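PDB 6KGU: penicillin-binding protein PbpB from Mycobacterium tuberculosis, which builds cross-linked peptidoglycan for the mycobacterial cell wall from lipid-linked precursors and binds penicillin and other beta-lactam antibiotics. Local coordinates for residues V233-S245 with Q251-S263. Residues are numbered along the deposited sequence; the frame is centred on the assembly and turned at random.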
ATOM      1  N   VAL A 233      -3.266   7.376   6.687  1.00 29.20           N
ATOM      2  CA  VAL A 233      -3.925   6.141   6.270  1.00 23.76           C
ATOM      3  C   VAL A 233      -5.435   6.345   6.324  1.00 28.46           C
ATOM      4  O   VAL A 233      -6.024   6.409   7.410  1.00 25.87           O
ATOM      5  CB  VAL A 233      -3.505   4.963   7.150  1.00 27.34           C
ATOM      6  CG1 VAL A 233      -4.303   3.717   6.760  1.00 26.49           C
ATOM      7  CG2 VAL A 233      -1.978   4.731   7.032  1.00 24.85           C
ATOM      8  N   LEU A 234      -6.067   6.434   5.151  1.00 24.62           N
ATOM      9  CA  LEU A 234      -7.520   6.615   5.066  1.00 26.83           C
ATOM     10  C   LEU A 234      -8.278   5.291   5.040  1.00 26.93           C
ATOM     11  O   LEU A 234      -9.442   5.237   5.454  1.00 31.56           O
ATOM     12  CB  LEU A 234      -7.876   7.426   3.811  1.00 26.51           C
ATOM     13  CG  LEU A 234      -7.303   8.850   3.682  1.00 32.02           C
ATOM     14  CD1 LEU A 234      -7.918   9.587   2.495  1.00 29.84           C
ATOM     15  CD2 LEU A 234      -7.514   9.653   4.977  1.00 32.23           C
ATOM     16  N   ALA A 235      -7.659   4.230   4.534  1.00 28.80           N
ATOM     17  CA  ALA A 235      -8.249   2.896   4.558  1.00 31.03           C
ATOM     18  C   ALA A 235      -7.120   1.877   4.553  1.00 30.01           C
ATOM     19  O   ALA A 235      -6.100   2.078   3.888  1.00 25.71           O
ATOM     20  CB  ALA A 235      -9.182   2.647   3.359  1.00 23.91           C
ATOM     21  N   MET A 236      -7.311   0.783   5.289  1.00 26.77           N
ATOM     22  CA  MET A 236      -6.351  -0.319   5.284  1.00 27.45           C
ATOM     23  C   MET A 236      -7.183  -1.574   5.508  1.00 26.07           C
ATOM     24  O   MET A 236      -7.808  -1.718   6.564  1.00 26.51           O
ATOM     25  CB  MET A 236      -5.284  -0.134   6.374  1.00 25.20           C
ATOM     26  CG  MET A 236      -4.212  -1.212   6.437  1.00 34.13           C
ATOM     27  SD  MET A 236      -2.943  -0.909   7.712  1.00 30.71           S
ATOM     28  CE  MET A 236      -1.859   0.219   6.825  1.00 26.96           C
ATOM     29  N   ALA A 237      -7.226  -2.458   4.521  1.00 25.45           N
ATOM     30  CA  ALA A 237      -8.148  -3.582   4.589  1.00 28.67           C
ATOM     31  C   ALA A 237      -7.532  -4.849   4.019  1.00 27.64           C
ATOM     32  O   ALA A 237      -6.687  -4.811   3.119  1.00 27.44           O
ATOM     33  CB  ALA A 237      -9.452  -3.285   3.843  1.00 23.64           C
ATOM     34  N   ASN A 238      -7.984  -5.980   4.555  1.00 27.06           N
ATOM     35  CA  ASN A 238      -7.714  -7.283   3.978  1.00 25.61           C
ATOM     36  C   ASN A 238      -9.024  -8.047   3.907  1.00 27.39           C
ATOM     37  O   ASN A 238     -10.020  -7.658   4.521  1.00 26.63           O
ATOM     38  CB  ASN A 238      -6.673  -8.058   4.792  1.00 26.51           C
ATOM     39  CG  ASN A 238      -6.880  -7.892   6.270  1.00 29.01           C
ATOM     40  OD1 ASN A 238      -6.215  -7.070   6.915  1.00 28.18           O
ATOM     41  ND2 ASN A 238      -7.825  -8.659   6.827  1.00 29.46           N
ATOM     42  N   ASP A 239      -9.021  -9.128   3.128  1.00 30.62           N
ATOM     43  CA  ASP A 239     -10.183  -9.999   3.066  1.00 27.32           C
ATOM     44  C   ASP A 239     -10.273 -10.831   4.343  1.00 32.11           C
ATOM     45  O   ASP A 239      -9.308 -10.943   5.108  1.00 27.74           O
ATOM     46  CB  ASP A 239     -10.087 -10.927   1.855  1.00 29.88           C
ATOM     47  CG  ASP A 239      -9.019 -11.999   2.033  1.00 37.47           C
ATOM     48  OD1 ASP A 239      -7.807 -11.651   2.036  1.00 36.43           O
ATOM     49  OD2 ASP A 239      -9.393 -13.187   2.156  1.00 31.73           O
ATOM     50  N   ASN A 240     -11.450 -11.423   4.567  1.00 27.04           N
ATOM     51  CA  ASN A 240     -11.618 -12.460   5.590  1.00 28.05           C
ATOM     52  C   ASN A 240     -11.390 -11.918   7.007  1.00 29.21           C
ATOM     53  O   ASN A 240     -10.903 -12.642   7.882  1.00 30.01           O
ATOM     54  CB  ASN A 240     -10.677 -13.642   5.316  1.00 33.46           C
ATOM     55  CG  ASN A 240     -11.089 -14.915   6.049  1.00 36.98           C
ATOM     56  OD1 ASN A 240     -12.273 -15.128   6.319  1.00 31.74           O
ATOM     57  ND2 ASN A 240     -10.109 -15.765   6.374  1.00 30.08           N
ATOM     58  N   THR A 241     -11.724 -10.640   7.234  1.00 27.10           N
ATOM     59  CA  THR A 241     -11.402  -9.973   8.492  1.00 24.15           C
ATOM     60  C   THR A 241     -12.290 -10.484   9.617  1.00 34.27           C
ATOM     61  O   THR A 241     -13.518 -10.551   9.475  1.00 29.01           O
ATOM     62  CB  THR A 241     -11.580  -8.462   8.363  1.00 27.35           C
ATOM     63  OG1 THR A 241     -10.808  -7.968   7.260  1.00 30.87           O
ATOM     64  CG2 THR A 241     -11.131  -7.769   9.641  1.00 27.71           C
ATOM     65  N   PHE A 242     -11.679 -10.782  10.761  1.00 30.61           N
ATOM     66  CA  PHE A 242     -12.428 -11.347  11.871  1.00 31.08           C
ATOM     67  C   PHE A 242     -13.391 -10.323  12.475  1.00 32.72           C
ATOM     68  O   PHE A 242     -13.344  -9.118  12.198  1.00 30.90           O
ATOM     69  CB  PHE A 242     -11.482 -11.862  12.948  1.00 26.44           C
ATOM     70  CG  PHE A 242     -10.981 -10.796  13.893  1.00 30.14           C
ATOM     71  CD1 PHE A 242     -10.195  -9.746  13.431  1.00 28.31           C
ATOM     72  CD2 PHE A 242     -11.265 -10.868  15.244  1.00 30.72           C
ATOM     73  CE1 PHE A 242      -9.703  -8.774  14.302  1.00 29.46           C
ATOM     74  CE2 PHE A 242     -10.783  -9.906  16.114  1.00 30.78           C
ATOM     75  CZ  PHE A 242      -9.990  -8.855  15.637  1.00 30.68           C
ATOM     76  N   ASP A 243     -14.268 -10.824  13.335  1.00 30.30           N
ATOM     77  CA  ASP A 243     -15.256  -9.973  13.990  1.00 26.98           C
ATOM     78  C   ASP A 243     -14.951  -9.913  15.479  1.00 29.36           C
ATOM     79  O   ASP A 243     -15.220 -10.889  16.199  1.00 33.30           O
ATOM     80  CB  ASP A 243     -16.668 -10.512  13.750  1.00 32.27           C
ATOM     81  CG  ASP A 243     -17.748  -9.637  14.354  1.00 37.58           C
ATOM     82  OD1 ASP A 243     -17.442  -8.676  15.102  1.00 35.08           O
ATOM     83  OD2 ASP A 243     -18.920  -9.939  14.087  1.00 41.42           O
ATOM     84  N   PRO A 244     -14.404  -8.805  15.984  1.00 33.90           N
ATOM     85  CA  PRO A 244     -14.047  -8.741  17.410  1.00 29.77           C
ATOM     86  C   PRO A 244     -15.243  -8.695  18.354  1.00 35.08           C
ATOM     87  O   PRO A 244     -15.041  -8.778  19.567  1.00 32.71           O
ATOM     88  CB  PRO A 244     -13.219  -7.457  17.502  1.00 31.85           C
ATOM     89  CG  PRO A 244     -13.761  -6.583  16.399  1.00 31.81           C
ATOM     90  CD  PRO A 244     -14.146  -7.531  15.281  1.00 30.51           C
ATOM     91  N   SER A 245     -16.472  -8.558  17.859  1.00 36.90           N
ATOM     92  CA  SER A 245     -17.624  -8.742  18.734  1.00 35.30           C
ATOM     93  C   SER A 245     -17.893 -10.213  19.027  1.00 40.92           C
ATOM     94  O   SER A 245     -18.840 -10.521  19.754  1.00 44.45           O
ATOM     95  CB  SER A 245     -18.875  -8.105  18.119  1.00 34.27           C
ATOM     96  OG  SER A 245     -19.378  -8.879  17.029  1.00 37.17           O
ATOM     97  N   GLN A 251     -12.785 -18.347  15.568  1.00 41.71           N
ATOM     98  CA  GLN A 251     -12.481 -17.670  14.316  1.00 35.00           C
ATOM     99  C   GLN A 251     -11.100 -18.045  13.790  1.00 36.15           C
ATOM    100  O   GLN A 251     -10.409 -17.216  13.189  1.00 34.20           O
ATOM    101  CB  GLN A 251     -12.624 -16.158  14.489  1.00 28.54           C
ATOM    102  CG  GLN A 251     -14.062 -15.718  14.836  1.00 33.23           C
ATOM    103  CD  GLN A 251     -14.219 -14.206  14.898  1.00 34.71           C
ATOM    104  OE1 GLN A 251     -14.300 -13.541  13.866  1.00 31.92           O
ATOM    105  NE2 GLN A 251     -14.256 -13.653  16.116  1.00 32.36           N
ATOM    106  N   GLY A 252     -10.693 -19.299  13.994  1.00 34.20           N
ATOM    107  CA  GLY A 252      -9.465 -19.789  13.391  1.00 28.98           C
ATOM    108  C   GLY A 252      -9.456 -19.720  11.873  1.00 33.12           C
ATOM    109  O   GLY A 252      -8.380 -19.668  11.269  1.00 31.96           O
ATOM    110  N   ASP A 253     -10.627 -19.707  11.237  1.00 29.82           N
ATOM    111  CA  ASP A 253     -10.659 -19.591   9.787  1.00 32.66           C
ATOM    112  C   ASP A 253     -10.687 -18.140   9.311  1.00 28.93           C
ATOM    113  O   ASP A 253     -10.810 -17.899   8.111  1.00 31.74           O
ATOM    114  CB  ASP A 253     -11.841 -20.373   9.212  1.00 32.90           C
ATOM    115  CG  ASP A 253     -13.199 -19.789   9.601  1.00 40.22           C
ATOM    116  OD1 ASP A 253     -13.294 -19.042  10.598  1.00 36.92           O
ATOM    117  OD2 ASP A 253     -14.186 -20.096   8.908  1.00 41.58           O
ATOM    118  N   LYS A 254     -10.521 -17.179  10.213  1.00 27.13           N
ATOM    119  CA  LYS A 254     -10.571 -15.763   9.881  1.00 29.95           C
ATOM    120  C   LYS A 254      -9.164 -15.177   9.887  1.00 32.84           C
ATOM    121  O   LYS A 254      -8.222 -15.777  10.406  1.00 31.65           O
ATOM    122  CB  LYS A 254     -11.476 -15.016  10.873  1.00 32.06           C
ATOM    123  CG  LYS A 254     -12.969 -15.306  10.654  1.00 32.34           C
ATOM    124  CD  LYS A 254     -13.394 -14.541   9.413  1.00 40.06           C
ATOM    125  CE  LYS A 254     -14.594 -15.096   8.730  1.00 44.85           C
ATOM    126  NZ  LYS A 254     -14.773 -14.277   7.486  1.00 47.92           N
ATOM    127  N   GLN A 255      -9.028 -13.997   9.285  1.00 30.46           N
ATOM    128  CA  GLN A 255      -7.794 -13.230   9.372  1.00 26.53           C
ATOM    129  C   GLN A 255      -7.884 -12.316  10.587  1.00 31.78           C
ATOM    130  O   GLN A 255      -8.749 -11.430  10.642  1.00 31.65           O
ATOM    131  CB  GLN A 255      -7.548 -12.433   8.089  1.00 32.68           C
ATOM    132  CG  GLN A 255      -6.394 -11.429   8.182  1.00 32.51           C
ATOM    133  CD  GLN A 255      -5.056 -12.101   8.446  1.00 28.93           C
ATOM    134  OE1 GLN A 255      -4.461 -11.943   9.521  1.00 29.01           O
ATOM    135  NE2 GLN A 255      -4.578 -12.857   7.463  1.00 27.50           N
ATOM    136  N   LEU A 256      -7.018 -12.566  11.578  1.00 25.57           N
ATOM    137  CA  LEU A 256      -7.000 -11.830  12.833  1.00 25.74           C
ATOM    138  C   LEU A 256      -5.997 -10.685  12.842  1.00 31.46           C
ATOM    139  O   LEU A 256      -6.059  -9.842  13.740  1.00 31.20           O
ATOM    140  CB  LEU A 256      -6.672 -12.768  14.003  1.00 27.66           C
ATOM    141  CG  LEU A 256      -7.380 -14.130  14.082  1.00 38.93           C
ATOM    142  CD1 LEU A 256      -7.078 -14.835  15.401  1.00 36.80           C
ATOM    143  CD2 LEU A 256      -8.866 -13.999  13.882  1.00 33.76           C
ATOM    144  N   GLY A 257      -5.055 -10.658  11.896  1.00 28.00           N
ATOM    145  CA  GLY A 257      -3.950  -9.719  11.934  1.00 27.84           C
ATOM    146  C   GLY A 257      -4.089  -8.625  10.896  1.00 27.59           C
ATOM    147  O   GLY A 257      -5.202  -8.232  10.537  1.00 24.98           O
ATOM    148  N   ASN A 258      -2.970  -8.124  10.389  1.00 26.15           N
ATOM    149  CA  ASN A 258      -2.973  -6.937   9.533  1.00 28.45           C
ATOM    150  C   ASN A 258      -1.894  -7.092   8.469  1.00 26.52           C
ATOM    151  O   ASN A 258      -0.852  -6.424   8.507  1.00 28.43           O
ATOM    152  CB  ASN A 258      -2.785  -5.678  10.386  1.00 25.81           C
ATOM    153  CG  ASN A 258      -3.111  -4.400   9.636  1.00 31.74           C
ATOM    154  OD1 ASN A 258      -3.813  -4.412   8.618  1.00 30.09           O
ATOM    155  ND2 ASN A 258      -2.601  -3.279  10.143  1.00 29.48           N
ATOM    156  N   PRO A 259      -2.122  -7.980   7.488  1.00 26.28           N
ATOM    157  CA  PRO A 259      -1.088  -8.281   6.474  1.00 24.71           C
ATOM    158  C   PRO A 259      -0.540  -7.071   5.735  1.00 25.05           C
ATOM    159  O   PRO A 259       0.612  -7.112   5.285  1.00 24.65           O
ATOM    160  CB  PRO A 259      -1.823  -9.204   5.483  1.00 27.03           C
ATOM    161  CG  PRO A 259      -2.974  -9.754   6.223  1.00 28.98           C
ATOM    162  CD  PRO A 259      -3.361  -8.749   7.286  1.00 27.69           C
ATOM    163  N   ALA A 260      -1.348  -6.020   5.545  1.00 26.84           N
ATOM    164  CA  ALA A 260      -0.879  -4.808   4.869  1.00 32.27           C
ATOM    165  C   ALA A 260       0.387  -4.242   5.506  1.00 31.04           C
ATOM    166  O   ALA A 260       1.168  -3.552   4.833  1.00 28.27           O
ATOM    167  CB  ALA A 260      -1.974  -3.727   4.885  1.00 22.39           C
ATOM    168  N   VAL A 261       0.602  -4.497   6.798  1.00 25.91           N
ATOM    169  CA  VAL A 261       1.814  -4.041   7.462  1.00 25.31           C
ATOM    170  C   VAL A 261       2.710  -5.189   7.894  1.00 28.23           C
ATOM    171  O   VAL A 261       3.922  -4.978   8.030  1.00 28.37           O
ATOM    172  CB  VAL A 261       1.507  -3.130   8.672  1.00 28.17           C
ATOM    173  CG1 VAL A 261       0.708  -1.901   8.246  1.00 26.27           C
ATOM    174  CG2 VAL A 261       0.805  -3.915   9.801  1.00 24.47           C
ATOM    175  N   SER A 262       2.169  -6.393   8.105  1.00 23.71           N
ATOM    176  CA  SER A 262       2.951  -7.456   8.717  1.00 33.00           C
ATOM    177  C   SER A 262       3.611  -8.403   7.722  1.00 30.74           C
ATOM    178  O   SER A 262       4.487  -9.162   8.124  1.00 29.89           O
ATOM    179  CB  SER A 262       2.064  -8.294   9.645  1.00 23.25           C
ATOM    180  OG  SER A 262       1.279  -9.144   8.843  1.00 29.09           O
ATOM    181  N   SER A 263       3.205  -8.419   6.454  1.00 26.37           N
ATOM    182  CA  SER A 263       3.525  -9.541   5.570  1.00 25.65           C
ATOM    183  C   SER A 263       4.192  -9.046   4.296  1.00 28.92           C
ATOM    184  O   SER A 263       3.504  -8.726   3.318  1.00 28.46           O
ATOM    185  CB  SER A 263       2.261 -10.349   5.246  1.00 28.48           C
ATOM    186  OG  SER A 263       1.626 -10.768   6.459  1.00 32.48           O
TER
HETATM  187  O   HOH W   1      -7.900  -8.822  10.054  1.00 29.92           O
HETATM  188  O   HOH W   2      -4.130  -5.610   6.341  1.00 31.31           O
HETATM  189  O   HOH W   3     -15.084 -11.392   6.941  1.00 40.56           O
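Met236 and Asn238 project from an edge strand of the antiparallel sheet of the penicillin-binding transpeptidase domain onto the returning chain at 255-261. Beyond the strand, a single beta bridge joins Thr241 to Gln255: Gln255 N donates to Asn240 O (2.7 Å) and Phe242 N to Gln255 O (3.0 Å). This pairing lies away from the active site.

The Met236 side chain lies across Ala260 and Val261 of the short helix 259-262. Its CG rests on Ala260 CB, and the bend at chi3 (-83°) turns CE onto Val261 CG1 at 3.6 Å. Asn258 ND2 gives SD a weak hydrogen bond. Asn258 OD1 accepts from Asn136 ND2 and from a water that also donates to Asn238 OD1. The Asn238 amide sits in the notch between Gln255 and Pro259: ND2 lies over Gln255 CG (3.4 Å) and OD1 against Pro259 CD. ND2 also donates to Asp239 O, nearly straight at 173°, which fixes the amide's rotation. A second water links ND2 to the carbonyls of Gln255 and Gly257.

At the far end, the Phe242 ring crosses Leu256 at about a right angle, and Leu256 CD2 presses on Phe242 CB at 3.5 Å. Asn240 uses both amide ends: OD1 takes Lys254 NZ, and ND2 donates to Asp253 O at 2.8 Å. The Gln251 amide clasps the Asp243 backbone. NE2 donates to Asp243 O from above the carbonyl plane, while OE1 receives Asp243 N on a lone pair, 2.8 Å away and almost straight at 177°.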